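PDB 6GL2: endoglucanase, family GH5 from Zobellia galactanivorans, which hydrolyses hemicelluloses such as mixed-linked glucan, probably by cleaving beta-1,4-glucosidic bonds. Local coordinates for residues L252-I264 against H290-I303. Numbering follows the deposited sequence. Where two conformers were deposited one is given.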
loop_
_atom_site.group_PDB
_atom_site.type_symbol
_atom_site.label_atom_id
_atom_site.label_comp_id
_atom_site.label_asym_id
_atom_site.label_seq_id
_atom_site.Cartn_x
_atom_site.Cartn_y
_atom_site.Cartn_z
ATOM N N LEU A 252 -10.222 -16.918 -7.743
ATOM C CA LEU A 252 -9.817 -15.500 -7.630
ATOM C C LEU A 252 -10.999 -14.550 -7.581
ATOM O O LEU A 252 -11.064 -13.627 -6.794
ATOM C CB LEU A 252 -8.861 -15.187 -8.779
ATOM C CG LEU A 252 -8.325 -13.775 -8.854
ATOM C CD1 LEU A 252 -7.793 -13.185 -7.546
ATOM C CD2 LEU A 252 -7.328 -13.678 -9.954
ATOM N N LEU A 253 -12.055 -14.867 -8.325
ATOM C CA LEU A 253 -13.221 -14.053 -8.299
ATOM C C LEU A 253 -13.903 -14.219 -6.907
ATOM O O LEU A 253 -14.487 -13.257 -6.383
ATOM C CB LEU A 253 -14.224 -14.397 -9.406
ATOM C CG LEU A 253 -13.784 -14.103 -10.810
ATOM C CD1 LEU A 253 -14.977 -14.348 -11.737
ATOM C CD2 LEU A 253 -13.335 -12.620 -10.903
ATOM N N ALA A 254 -13.832 -15.407 -6.286
ATOM C CA ALA A 254 -14.438 -15.598 -4.986
ATOM C C ALA A 254 -13.715 -14.748 -3.951
ATOM O O ALA A 254 -14.300 -14.184 -3.060
ATOM C CB ALA A 254 -14.391 -17.063 -4.548
ATOM N N GLU A 255 -12.376 -14.695 -4.029
ATOM C CA GLU A 255 -11.551 -13.809 -3.164
ATOM C C GLU A 255 -11.979 -12.363 -3.301
ATOM O O GLU A 255 -12.234 -11.663 -2.313
ATOM C CB GLU A 255 -10.063 -14.050 -3.522
ATOM C CG GLU A 255 -9.054 -13.054 -2.959
ATOM C CD GLU A 255 -8.837 -13.198 -1.499
ATOM O OE1 GLU A 255 -8.061 -12.347 -0.929
ATOM O OE2 GLU A 255 -9.441 -14.096 -0.783
ATOM N N LEU A 256 -12.011 -11.897 -4.542
ATOM C CA LEU A 256 -12.335 -10.516 -4.807
ATOM C C LEU A 256 -13.780 -10.181 -4.374
ATOM O O LEU A 256 -14.120 -9.077 -3.931
ATOM C CB LEU A 256 -12.042 -10.081 -6.236
ATOM C CG LEU A 256 -10.531 -10.161 -6.576
ATOM C CD1 LEU A 256 -10.306 -9.828 -8.078
ATOM C CD2 LEU A 256 -9.636 -9.262 -5.723
ATOM N N ASP A 257 -14.690 -11.166 -4.555
ATOM C CA ASP A 257 -16.122 -10.999 -4.164
ATOM C C ASP A 257 -16.318 -10.944 -2.631
ATOM O O ASP A 257 -17.127 -10.218 -2.150
ATOM C CB ASP A 257 -17.025 -12.106 -4.782
ATOM C CG ASP A 257 -17.132 -12.020 -6.245
ATOM O OD1 ASP A 257 -16.949 -10.978 -6.885
ATOM O OD2 ASP A 257 -17.684 -13.018 -6.835
ATOM N N LYS A 258 -15.470 -11.679 -1.888
ATOM C CA LYS A 258 -15.418 -11.587 -0.444
ATOM C C LYS A 258 -15.101 -10.155 0.036
ATOM O O LYS A 258 -15.706 -9.561 0.898
ATOM C CB LYS A 258 -14.424 -12.599 0.119
ATOM C CG LYS A 258 -14.008 -12.555 1.534
ATOM C CD LYS A 258 -12.981 -13.688 1.805
ATOM C CE LYS A 258 -11.463 -13.345 1.560
ATOM N NZ LYS A 258 -10.259 -14.264 1.886
ATOM N N ILE A 259 -14.065 -9.591 -0.603
ATOM C CA ILE A 259 -13.608 -8.222 -0.302
ATOM C C ILE A 259 -14.711 -7.214 -0.684
ATOM O O ILE A 259 -15.082 -6.318 0.065
ATOM C CB ILE A 259 -12.313 -7.953 -1.086
ATOM C CG1 ILE A 259 -11.202 -8.904 -0.621
ATOM C CG2 ILE A 259 -11.966 -6.450 -1.094
ATOM C CD1 ILE A 259 -10.000 -8.883 -1.546
ATOM N N ARG A 260 -15.252 -7.348 -1.904
ATOM C CA ARG A 260 -16.350 -6.492 -2.345
ATOM C C ARG A 260 -17.569 -6.566 -1.425
ATOM O O ARG A 260 -18.131 -5.589 -0.964
ATOM C CB ARG A 260 -16.809 -6.833 -3.787
ATOM C CG ARG A 260 -18.099 -6.175 -4.243
ATOM C CD ARG A 260 -18.747 -6.926 -5.410
ATOM N NE ARG A 260 -19.198 -8.323 -5.076
ATOM C CZ ARG A 260 -19.508 -9.242 -5.990
ATOM N NH1 ARG A 260 -19.387 -8.950 -7.298
ATOM N NH2 ARG A 260 -19.886 -10.457 -5.622
ATOM N N ASP A 261 -17.949 -7.815 -1.162
ATOM C CA ASP A 261 -19.175 -8.020 -0.338
ATOM C C ASP A 261 -19.104 -7.405 1.049
ATOM O O ASP A 261 -20.062 -6.810 1.568
ATOM C CB ASP A 261 -19.563 -9.491 -0.303
ATOM C CG ASP A 261 -20.012 -10.029 -1.669
ATOM O OD1 ASP A 261 -20.281 -9.256 -2.596
ATOM O OD2 ASP A 261 -20.074 -11.305 -1.765
ATOM N N LYS A 262 -17.919 -7.516 1.676
ATOM C CA LYS A 262 -17.722 -7.007 3.041
ATOM C C LYS A 262 -17.597 -5.491 2.978
ATOM O O LYS A 262 -18.308 -4.769 3.612
ATOM C CB LYS A 262 -16.499 -7.605 3.732
ATOM C CG LYS A 262 -16.225 -7.031 5.107
ATOM C CD LYS A 262 -17.363 -7.522 6.015
ATOM C CE LYS A 262 -17.210 -7.319 7.513
ATOM N NZ LYS A 262 -18.403 -7.989 8.155
ATOM N N PHE A 263 -16.608 -4.979 2.230
ATOM C CA PHE A 263 -16.283 -3.556 2.302
ATOM C C PHE A 263 -17.179 -2.663 1.455
ATOM O O PHE A 263 -17.600 -1.628 1.927
ATOM C CB PHE A 263 -14.812 -3.317 1.977
ATOM C CG PHE A 263 -13.876 -4.026 2.937
ATOM C CD1 PHE A 263 -13.895 -3.676 4.257
ATOM C CD2 PHE A 263 -12.928 -4.956 2.537
ATOM C CE1 PHE A 263 -13.016 -4.290 5.132
ATOM C CE2 PHE A 263 -12.007 -5.533 3.436
ATOM C CZ PHE A 263 -12.095 -5.199 4.734
ATOM N N ILE A 264 -17.296 -2.999 0.203
ATOM C CA ILE A 264 -18.015 -2.172 -0.727
ATOM C C ILE A 264 -19.547 -2.223 -0.507
ATOM O O ILE A 264 -20.202 -1.165 -0.456
ATOM C CB ILE A 264 -17.696 -2.532 -2.207
ATOM C CG1 ILE A 264 -16.157 -2.351 -2.480
ATOM C CG2 ILE A 264 -18.605 -1.697 -3.165
ATOM C CD1 ILE A 264 -15.621 -2.822 -3.779
ATOM N N HIS A 290 -2.652 -14.178 -15.601
ATOM C CA HIS A 290 -3.066 -13.882 -14.230
ATOM C C HIS A 290 -3.179 -12.345 -14.048
ATOM O O HIS A 290 -4.169 -11.844 -13.495
ATOM C CB HIS A 290 -2.027 -14.448 -13.266
ATOM C CG HIS A 290 -2.289 -14.037 -11.863
ATOM N ND1 HIS A 290 -1.690 -12.913 -11.309
ATOM C CD2 HIS A 290 -3.043 -14.623 -10.856
ATOM C CE1 HIS A 290 -2.045 -12.857 -10.051
ATOM N NE2 HIS A 290 -2.978 -13.820 -9.786
ATOM N N ALA A 291 -2.189 -11.548 -14.532
ATOM C CA ALA A 291 -2.227 -10.094 -14.388
ATOM C C ALA A 291 -3.429 -9.510 -15.069
ATOM O O ALA A 291 -4.130 -8.622 -14.534
ATOM C CB ALA A 291 -0.874 -9.476 -14.818
ATOM N N GLU A 292 -3.630 -9.954 -16.316
ATOM C CA GLU A 292 -4.774 -9.468 -17.102
ATOM C C GLU A 292 -6.107 -9.695 -16.361
ATOM O O GLU A 292 -6.954 -8.831 -16.272
ATOM C CB GLU A 292 -4.810 -10.263 -18.452
ATOM C CG GLU A 292 -3.826 -9.826 -19.557
ATOM C CD GLU A 292 -3.721 -10.751 -20.741
ATOM O OE1 GLU A 292 -4.249 -11.894 -20.651
ATOM O OE2 GLU A 292 -3.052 -10.357 -21.758
ATOM N N PHE A 293 -6.248 -10.928 -15.859
ATOM C CA PHE A 293 -7.525 -11.363 -15.237
ATOM C C PHE A 293 -7.776 -10.662 -13.883
ATOM O O PHE A 293 -8.809 -10.151 -13.567
ATOM C CB PHE A 293 -7.524 -12.857 -15.019
ATOM C CG PHE A 293 -8.873 -13.402 -14.596
ATOM C CD1 PHE A 293 -9.876 -13.786 -15.530
ATOM C CD2 PHE A 293 -9.213 -13.462 -13.254
ATOM C CE1 PHE A 293 -11.096 -14.279 -15.100
ATOM C CE2 PHE A 293 -10.485 -13.955 -12.828
ATOM C CZ PHE A 293 -11.416 -14.346 -13.757
ATOM N N TYR A 294 -6.670 -10.607 -13.124
ATOM C CA TYR A 294 -6.753 -9.974 -11.784
ATOM C C TYR A 294 -7.169 -8.510 -11.912
ATOM O O TYR A 294 -8.004 -7.984 -11.216
ATOM C CB TYR A 294 -5.389 -10.253 -11.069
ATOM C CG TYR A 294 -5.366 -9.914 -9.567
ATOM C CD1 TYR A 294 -5.516 -8.606 -9.150
ATOM C CD2 TYR A 294 -5.128 -10.873 -8.612
ATOM C CE1 TYR A 294 -5.497 -8.260 -7.821
ATOM C CE2 TYR A 294 -5.115 -10.542 -7.266
ATOM C CZ TYR A 294 -5.244 -9.190 -6.856
ATOM O OH TYR A 294 -5.242 -8.854 -5.523
ATOM N N ALA A 295 -6.387 -7.790 -12.773
ATOM C CA ALA A 295 -6.576 -6.365 -12.907
ATOM C C ALA A 295 -8.027 -6.073 -13.430
ATOM O O ALA A 295 -8.711 -5.171 -12.938
ATOM C CB ALA A 295 -5.522 -5.733 -13.817
ATOM N N ARG A 296 -8.473 -6.845 -14.415
ATOM C CA ARG A 296 -9.836 -6.713 -14.988
ATOM C C ARG A 296 -10.857 -6.944 -13.853
ATOM O O ARG A 296 -11.800 -6.212 -13.726
ATOM C CB ARG A 296 -10.036 -7.676 -16.164
ATOM C CG ARG A 296 -11.484 -7.913 -16.639
ATOM C CD ARG A 296 -11.584 -8.987 -17.755
ATOM N NE ARG A 296 -12.936 -8.990 -18.335
ATOM C CZ ARG A 296 -13.291 -8.345 -19.453
ATOM N NH1 ARG A 296 -12.394 -7.800 -20.237
ATOM N NH2 ARG A 296 -14.562 -8.367 -19.834
ATOM N N ALA A 297 -10.628 -7.972 -13.032
ATOM C CA ALA A 297 -11.568 -8.342 -11.971
ATOM C C ALA A 297 -11.689 -7.221 -10.929
ATOM O O ALA A 297 -12.729 -6.851 -10.434
ATOM C CB ALA A 297 -11.233 -9.650 -11.351
ATOM N N CYS A 298 -10.529 -6.586 -10.642
ATOM C CA CYS A 298 -10.543 -5.439 -9.760
ATOM C C CYS A 298 -11.260 -4.270 -10.404
ATOM O O CYS A 298 -12.104 -3.631 -9.753
ATOM C CB CYS A 298 -9.066 -5.008 -9.397
ATOM S SG CYS A 298 -8.278 -6.107 -8.210
ATOM N N ALA A 299 -10.937 -3.954 -11.655
ATOM C CA ALA A 299 -11.545 -2.818 -12.330
ATOM C C ALA A 299 -13.091 -2.982 -12.403
ATOM O O ALA A 299 -13.798 -2.022 -12.106
ATOM C CB ALA A 299 -10.965 -2.652 -13.712
ATOM N N GLU A 300 -13.576 -4.183 -12.650
ATOM C CA GLU A 300 -15.030 -4.449 -12.707
ATOM C C GLU A 300 -15.712 -4.227 -11.386
ATOM O O GLU A 300 -16.903 -3.902 -11.351
ATOM C CB GLU A 300 -15.275 -5.863 -13.233
ATOM C CG GLU A 300 -14.822 -5.895 -14.694
ATOM C CD GLU A 300 -15.157 -7.098 -15.512
ATOM O OE1 GLU A 300 -15.461 -8.165 -14.943
ATOM O OE2 GLU A 300 -15.059 -6.900 -16.758
ATOM N N ARG A 301 -15.018 -4.375 -10.280
ATOM C CA ARG A 301 -15.485 -4.172 -8.951
ATOM C C ARG A 301 -15.221 -2.769 -8.392
ATOM O O ARG A 301 -15.654 -2.490 -7.275
ATOM C CB ARG A 301 -14.940 -5.247 -8.048
ATOM C CG ARG A 301 -15.538 -6.622 -8.363
ATOM C CD ARG A 301 -14.699 -7.779 -7.846
ATOM N NE ARG A 301 -15.341 -9.043 -8.190
ATOM C CZ ARG A 301 -15.437 -9.494 -9.393
ATOM N NH1 ARG A 301 -14.794 -8.971 -10.419
ATOM N NH2 ARG A 301 -16.205 -10.594 -9.596
ATOM N N GLY A 302 -14.491 -1.911 -9.110
ATOM C CA GLY A 302 -14.220 -0.572 -8.621
ATOM C C GLY A 302 -13.071 -0.533 -7.607
ATOM O O GLY A 302 -12.979 0.441 -6.866
ATOM N N ILE A 303 -12.333 -1.597 -7.550
ATOM C CA ILE A 303 -11.149 -1.732 -6.648
ATOM C C ILE A 303 -9.934 -1.272 -7.447
ATOM O O ILE A 303 -9.714 -1.691 -8.547
ATOM C CB ILE A 303 -10.931 -3.174 -6.230
ATOM C CG1 ILE A 303 -12.156 -3.716 -5.435
ATOM C CG2 ILE A 303 -9.587 -3.431 -5.469
ATOM C CD1 ILE A 303 -12.193 -5.207 -5.147
#
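A single carboxylate oxygen, Asp257 OD1, takes two hydrogen bonds from the guanidinium of Arg301: NE and NH2 each lie 2.8 Å from it. Both bonds are bent (149° from NE, 145° from NH2), because two donors share one acceptor side-on, and the oxygen stays in the guanidinium plane. NH1 of Arg301 turns back to Ala297 O at 3.0 Å, so three bonds fix the rotation of the group. An extended run from CG to NE carries the guanidinium across to helix 246-266, with CD against Leu256 CB. Above the plane of the Arg260 guanidinium, Asp257 OD1 also meets that second arginine by charge alone, which probably offsets the closeness of the two cations.

The paired helices, 246-266 and 284-301, are neighbours on the outside of the (beta/alpha)8 barrel, the TIM-barrel fold of family GH5; their segments run nearly parallel, at -27° and 10.5 Å between axes. Here knobs-into-holes packing is reciprocal: Arg301 sits among Leu253, Leu256, Asp257 and Arg260, and Leu256 among Tyr294, Ala297, Cys298 and Arg301. Leu256 CD1 presses tightly on Ala297 CB, at 3.4 Å. Further toward the N-terminal ends, Leu252 splits its methyls, CD1 against Tyr294 CD2 (3.7 Å) and Leu252 CD2 at the edge of the Phe293 ring, 3.8 Å from Phe293 CD2. Past the Schellman motif that ends helix 284-301 at Gly302, Ile303 CG1 meets Ile264 CD1 at 3.9 Å.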